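PDB 5NO8: Baccell_00875, which acts as a polysaccharide lyase and probably removes L-rhamnose caps linked to glucuronic acid on complex arabinogalactan proteins. Local coordinates for residues I40-L45 with S51-V56; V56-D59 with W65-D68; N177-R180 with P186-G189. One frame throughout, in Å; residues are numbered along the deposited sequence. Where two conformers were deposited one is given.

How the contacts relate
Contact 1 packs strand 40-45 against the loop that follows it, and contact 2 lies farther along that loop. They share Val56, and their centres are about 13 Å apart. Contact 3 is the end of the hairpin formed by strands 175-180 and 187-194, and its centre is about 12 Å from that of contact 1. These two contacts touch directly: Trp54 CZ2 lies 3.4 Å from Pro186 O, Met52 CB 3.5 Å from Arg180 NH1, and Leu45 CD1 3.7 Å from Pro186 CG. Contact 1 therefore sits between the other two, whose centres are about 21 Å apart and whose nearest atoms, about 10 Å apart, do not meet.

Contact 1 (I40-L45 with S51-V56); sequences ISELTL and SMNWVV
Met52 O and Thr44 OG1 meet where loop 51-56 returns beside strand 40-45, at the start of a contact built round an Asx turn at Asn53. The strand pairs with strand 29-33, where Ser41 and Glu42 face Arg32 in a classic beta bulge; the loop runs roughly antiparallel to it. The bond from Thr44 OG1 to Met52 O is at best weak, at 3.4 Å. Met52 N is held by Asp48. Asn53 follows, its CG anti to the backbone N (chi1 -172°), which carries the amide across to the strand. Asn53 OD1 accepts from Leu43 N at 3.1 Å in a nearly straight bond and from Val55 N at 3.3 Å. Leu43 N is tilted 35° from the amide plane, and Val55 N stands well above the opposite face; with two donors the oxygen closes the turn and joins it to the strand. Glu42 CG packs against this amide, with the carboxylate and amide planes steeply inclined to each other. Trp54 adds the backbone bond from Trp54 N to Leu43 O, 2.9 Å. The same oxygen lies at the edge of the indole, near CD1, while Met52 CE lies over one ring face, near the rim. Leu45 CD1 approaches Trp54 NE1 obliquely at 3.7 Å. A water 2.9 Å from Trp54 NE1 accepts from that nitrogen and from Leu45 N, and donates to Met52 O, filling the place of a direct backbone pair. Val55 turns toward the strand and lays Val55 CG2 against Ser41 O at 3.5 Å; the hydroxyl of Ser41 is bonded to Arg32 O. Past Val55 the backbones are joined through solvent: a second water donates to Ser41 O and, at 2.6 Å, to Val56 O.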
# COMPACT_ATOMS: atom_id res chain seq x y z
N ILE A 40 -4.91 10.90 25.24
CA ILE A 40 -3.82 9.99 25.55
C ILE A 40 -2.59 10.49 24.86
O ILE A 40 -2.51 10.48 23.63
CB ILE A 40 -4.13 8.55 25.14
CG1 ILE A 40 -5.33 8.06 25.93
CG2 ILE A 40 -2.89 7.66 25.34
CD1 ILE A 40 -5.90 6.73 25.48
N SER A 41 -1.60 10.95 25.62
CA SER A 41 -0.38 11.51 25.05
C SER A 41 0.70 10.46 24.79
O SER A 41 1.53 10.66 23.92
CB SER A 41 0.17 12.62 25.97
OG SER A 41 0.49 12.05 27.24
N GLU A 42 0.66 9.35 25.53
CA GLU A 42 1.62 8.26 25.39
C GLU A 42 0.88 6.96 25.67
O GLU A 42 0.09 6.87 26.60
CB GLU A 42 2.74 8.46 26.41
CG GLU A 42 3.94 7.54 26.36
CD GLU A 42 4.89 7.85 27.52
OE1 GLU A 42 5.47 8.97 27.52
OE2 GLU A 42 5.00 7.02 28.45
N LEU A 43 1.12 5.95 24.83
CA LEU A 43 0.49 4.65 24.96
C LEU A 43 1.61 3.65 24.81
O LEU A 43 2.26 3.61 23.77
CB LEU A 43 -0.57 4.47 23.87
CG LEU A 43 -1.84 3.68 24.15
CD1 LEU A 43 -2.81 3.86 22.98
CD2 LEU A 43 -1.53 2.21 24.36
N THR A 44 1.86 2.88 25.87
CA THR A 44 2.96 1.93 25.90
C THR A 44 2.47 0.59 26.41
O THR A 44 1.37 0.48 26.95
CB THR A 44 4.11 2.40 26.81
OG1 THR A 44 5.20 1.47 26.71
CG2 THR A 44 3.67 2.44 28.24
N LEU A 45 3.29 -0.44 26.22
CA LEU A 45 2.94 -1.78 26.67
C LEU A 45 3.97 -2.19 27.73
O LEU A 45 5.18 -2.20 27.47
CB LEU A 45 2.92 -2.75 25.51
CG LEU A 45 1.88 -2.43 24.43
CD1 LEU A 45 2.04 -3.36 23.25
CD2 LEU A 45 0.47 -2.55 24.99
N SER A 51 10.27 -0.29 24.86
CA SER A 51 9.53 0.84 25.43
C SER A 51 8.93 1.76 24.35
O SER A 51 8.95 2.98 24.46
CB SER A 51 10.44 1.65 26.38
OG SER A 51 10.85 0.83 27.47
N MET A 52 8.40 1.15 23.31
CA MET A 52 7.85 1.92 22.20
C MET A 52 6.61 2.73 22.64
O MET A 52 5.79 2.25 23.41
CB MET A 52 7.45 0.94 21.10
CG MET A 52 6.66 1.56 19.99
SD MET A 52 6.55 0.39 18.67
CE MET A 52 5.43 1.36 17.69
N ASN A 53 6.51 3.94 22.11
CA ASN A 53 5.29 4.76 22.20
C ASN A 53 4.49 4.52 20.93
O ASN A 53 4.99 4.75 19.84
CB ASN A 53 5.65 6.23 22.31
CG ASN A 53 4.43 7.11 22.61
OD1 ASN A 53 3.30 6.64 22.75
ND2 ASN A 53 4.68 8.40 22.75
N TRP A 54 3.28 4.02 21.08
CA TRP A 54 2.46 3.63 19.93
C TRP A 54 1.76 4.81 19.28
O TRP A 54 1.20 4.66 18.17
CB TRP A 54 1.47 2.55 20.33
CG TRP A 54 2.19 1.27 20.62
CD1 TRP A 54 2.78 0.89 21.81
CD2 TRP A 54 2.49 0.24 19.68
NE1 TRP A 54 3.39 -0.33 21.66
CE2 TRP A 54 3.22 -0.75 20.37
CE3 TRP A 54 2.17 0.04 18.33
CZ2 TRP A 54 3.66 -1.92 19.74
CZ3 TRP A 54 2.59 -1.12 17.72
CH2 TRP A 54 3.33 -2.09 18.42
N VAL A 55 1.82 5.98 19.91
CA VAL A 55 1.33 7.22 19.29
C VAL A 55 2.43 8.23 18.99
O VAL A 55 3.51 8.24 19.61
CB VAL A 55 0.19 7.89 20.09
CG1 VAL A 55 -1.00 6.97 20.24
CG2 VAL A 55 0.61 8.38 21.46
N VAL A 56 2.15 9.07 18.00
CA VAL A 56 2.98 10.21 17.67
C VAL A 56 2.88 11.17 18.86
O VAL A 56 1.79 11.34 19.39
CB VAL A 56 2.49 10.92 16.39
CG1 VAL A 56 3.38 12.10 16.03
CG2 VAL A 56 2.45 9.93 15.22
O HOH W 1 0.68 12.06 21.68
O HOH W 2 5.23 -0.59 23.92

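Contact 2 (V56-D59 with W65-D68)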
# COMPACT_ATOMS: atom_id res chain seq x y z
N VAL A 56 2.15 9.07 18.00
CA VAL A 56 2.98 10.21 17.67
C VAL A 56 2.88 11.17 18.86
O VAL A 56 1.79 11.34 19.39
CB VAL A 56 2.49 10.92 16.39
CG1 VAL A 56 3.38 12.10 16.03
CG2 VAL A 56 2.45 9.93 15.22
N LYS A 57 3.98 11.80 19.24
CA LYS A 57 3.90 12.84 20.29
C LYS A 57 3.17 14.05 19.77
O LYS A 57 3.38 14.48 18.63
CB LYS A 57 5.29 13.21 20.80
CG LYS A 57 5.87 12.10 21.68
CD LYS A 57 7.15 12.53 22.36
CE LYS A 57 8.26 12.68 21.34
NZ LYS A 57 9.59 12.80 21.99
N THR A 58 2.29 14.61 20.59
CA THR A 58 1.43 15.70 20.14
C THR A 58 1.72 16.96 20.96
O THR A 58 0.83 17.72 21.32
CB THR A 58 -0.06 15.26 20.19
OG1 THR A 58 -0.35 14.64 21.45
CG2 THR A 58 -0.35 14.26 19.07
N ASP A 59 3.01 17.18 21.21
CA ASP A 59 3.49 18.39 21.90
C ASP A 59 4.49 19.16 21.04
O ASP A 59 5.24 19.97 21.55
CB ASP A 59 4.14 18.00 23.25
CG ASP A 59 5.33 17.04 23.10
OD1 ASP A 59 5.72 16.63 21.97
OD2 ASP A 59 5.89 16.67 24.15
N TRP A 65 4.87 20.64 13.69
CA TRP A 65 3.52 21.02 13.27
C TRP A 65 2.46 20.10 13.88
O TRP A 65 1.27 20.32 13.67
CB TRP A 65 3.43 21.05 11.72
CG TRP A 65 3.86 19.76 11.12
CD1 TRP A 65 3.08 18.70 10.88
CD2 TRP A 65 5.20 19.39 10.73
NE1 TRP A 65 3.83 17.67 10.36
CE2 TRP A 65 5.14 18.06 10.26
CE3 TRP A 65 6.44 20.04 10.75
CZ2 TRP A 65 6.26 17.36 9.83
CZ3 TRP A 65 7.58 19.34 10.31
CH2 TRP A 65 7.47 18.02 9.83
N VAL A 66 2.85 19.05 14.60
CA VAL A 66 1.90 18.15 15.25
C VAL A 66 1.83 18.51 16.73
O VAL A 66 2.68 18.08 17.53
CB VAL A 66 2.27 16.67 15.09
CG1 VAL A 66 1.24 15.79 15.81
CG2 VAL A 66 2.34 16.28 13.62
N LYS A 67 0.79 19.25 17.07
CA LYS A 67 0.58 19.79 18.41
C LYS A 67 -0.66 19.17 19.06
O LYS A 67 -1.24 18.19 18.53
CB LYS A 67 0.53 21.32 18.31
CG LYS A 67 1.87 21.88 17.86
CD LYS A 67 1.88 23.39 17.75
CE LYS A 67 0.97 23.87 16.61
NZ LYS A 67 1.66 24.89 15.78
N ASP A 68 -1.08 19.72 20.21
CA ASP A 68 -1.95 18.98 21.10
C ASP A 68 -3.41 18.81 20.64
O ASP A 68 -4.13 18.02 21.22
CB ASP A 68 -1.84 19.51 22.53
CG ASP A 68 -2.55 20.85 22.74
OD1 ASP A 68 -3.24 21.39 21.82
OD2 ASP A 68 -2.41 21.36 23.88
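Thr58 and Val66 form the tight part of this contact, which draws together two segments of the long irregular loop between strands 40-45 and 75-81. Neither segment is strand, and their directions differ by 63°, so they meet at a crossing and do not pair as a hairpin would. Val66 points toward 56-59. Val66 CG1, anti to the backbone N (chi1 179°), reaches the side of that segment and touches Thr58 CG2 at 3.9 Å. Lys57 O lies 3.8 Å from Val66 CG1, and Val56 CG1 is a little farther off. Thr58 turns its methyl to this valine, and Thr58 CB rests 3.6 Å from Lys67 O. The backbones come closest here, with Thr58 CA 4.5 Å from Lys67 CA. Thr58 O stands 3.1 Å from Lys67 C, at about 100° to the Lys67 C=O, a carbonyl-to-carbonyl approach. Thr58 O also lies 3.0 Å from Asp68 N, but the N-H points too far aside for a hydrogen bond, and Asp68 CB comes up against the same oxygen. The other side is loose and polar. The side chains of Lys57 and Lys67 lead off into exposed positions, and Asp59 points away from 65-68, its carboxylate bonded to Thr61. Asp68 carries its carboxylate away from 56-59, to a salt bridge with Arg91. A backbone hydrogen bond between Val66 and Gly60, the residue after Asp59, closes the loop beside the crossing, while Val56 is bonded to Pro147, much farther along the chain. With no hydrogen bond running directly between 56-59 and 65-68, and both carboxylates bonded elsewhere, the crossing rests on valine and threonine methyls and on a close carbonyl approach.

Contact 3 (N177-R180 with P186-G189)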
# COMPACT_ATOMS: atom_id res chain seq x y z
N ASN A 177 -4.71 -3.09 13.25
CA ASN A 177 -3.65 -3.99 13.64
C ASN A 177 -2.34 -3.26 13.41
O ASN A 177 -1.97 -3.03 12.27
CB ASN A 177 -3.73 -5.26 12.83
CG ASN A 177 -2.70 -6.29 13.25
OD1 ASN A 177 -2.13 -6.20 14.35
ND2 ASN A 177 -2.44 -7.25 12.38
N ALA A 178 -1.68 -2.83 14.49
CA ALA A 178 -0.45 -2.10 14.41
C ALA A 178 0.73 -3.02 14.67
O ALA A 178 0.93 -3.49 15.78
CB ALA A 178 -0.48 -0.94 15.38
N ILE A 179 1.49 -3.29 13.61
CA ILE A 179 2.60 -4.24 13.66
C ILE A 179 3.90 -3.47 13.73
O ILE A 179 4.21 -2.68 12.85
CB ILE A 179 2.57 -5.16 12.42
CG1 ILE A 179 1.26 -5.97 12.36
CG2 ILE A 179 3.77 -6.08 12.40
CD1 ILE A 179 1.01 -6.89 13.53
N ARG A 180 4.66 -3.67 14.80
CA ARG A 180 5.97 -3.05 14.91
C ARG A 180 6.78 -3.39 13.67
O ARG A 180 6.77 -4.53 13.21
CB ARG A 180 6.70 -3.54 16.17
CG ARG A 180 7.93 -2.72 16.53
CD ARG A 180 8.75 -3.50 17.55
NE ARG A 180 7.95 -3.92 18.70
CZ ARG A 180 7.87 -3.32 19.89
NH1 ARG A 180 8.59 -2.24 20.18
NH2 ARG A 180 7.07 -3.82 20.80
N PRO A 186 5.88 -7.12 21.66
CA PRO A 186 4.46 -7.12 21.34
C PRO A 186 4.06 -6.15 20.23
O PRO A 186 4.73 -5.15 19.97
CB PRO A 186 3.81 -6.66 22.64
CG PRO A 186 4.82 -5.73 23.21
CD PRO A 186 6.15 -6.34 22.88
N HIS A 187 2.94 -6.47 19.61
CA HIS A 187 2.25 -5.59 18.70
C HIS A 187 0.98 -5.06 19.39
O HIS A 187 0.68 -5.44 20.51
CB HIS A 187 1.91 -6.37 17.46
CG HIS A 187 3.10 -6.99 16.82
ND1 HIS A 187 4.09 -6.24 16.24
CD2 HIS A 187 3.47 -8.29 16.67
CE1 HIS A 187 5.02 -7.05 15.75
NE2 HIS A 187 4.68 -8.30 16.01
N LEU A 188 0.26 -4.19 18.70
CA LEU A 188 -0.92 -3.58 19.25
C LEU A 188 -2.12 -3.76 18.33
O LEU A 188 -1.99 -3.67 17.12
CB LEU A 188 -0.66 -2.09 19.45
CG LEU A 188 -1.58 -1.32 20.39
CD1 LEU A 188 -1.21 -1.61 21.82
CD2 LEU A 188 -1.47 0.18 20.15
N GLY A 189 -3.27 -3.93 18.95
CA GLY A 189 -4.54 -4.04 18.25
C GLY A 189 -5.56 -3.08 18.82
O GLY A 189 -5.51 -2.73 20.00
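Ala178 and Leu188 exchange two backbone bonds, Ala178 N to Leu188 O at 2.8 Å and Leu188 N to Ala178 O at 3.1 Å, as the hydrogen-bonded pair of an antiparallel beta hairpin. Asn177 and Gly189 are the next, non-hydrogen-bonded pair. Toward the turn, side chains take over. Arg180 NH2 donates to Pro186 O at 2.8 Å; the bond is well placed on a carbonyl lone pair but bent at the donor (140° at the hydrogen). A bend at chi3 (-52°) brings the guanidinium round to it. Arg180 N donates to His187 ND1 at 3.0 Å, 17° out of the ring plane. Over one face of the His187 imidazole lies Ile179 CD1, 4.2 Å from the ring centroid in a CH-pi contact, and Ile179 CG2 touches His187 CE1 at 3.7 Å. On the sheet face opposite to Asn177, Ala178 CB packs on Leu188 CB at 4.2 Å. Farther out, Asn177 ND2 is hydrogen-bonded to Asn245 OD1. Arg180 NE and NH2 close the hairpin end through Phe184 O and Pro186 O, while NH1, bonded to Asn160 O, and a salt bridge from NH2 to Asp48 tie it to neighbouring parts of the fold; Asp48 probably balances the buried charge.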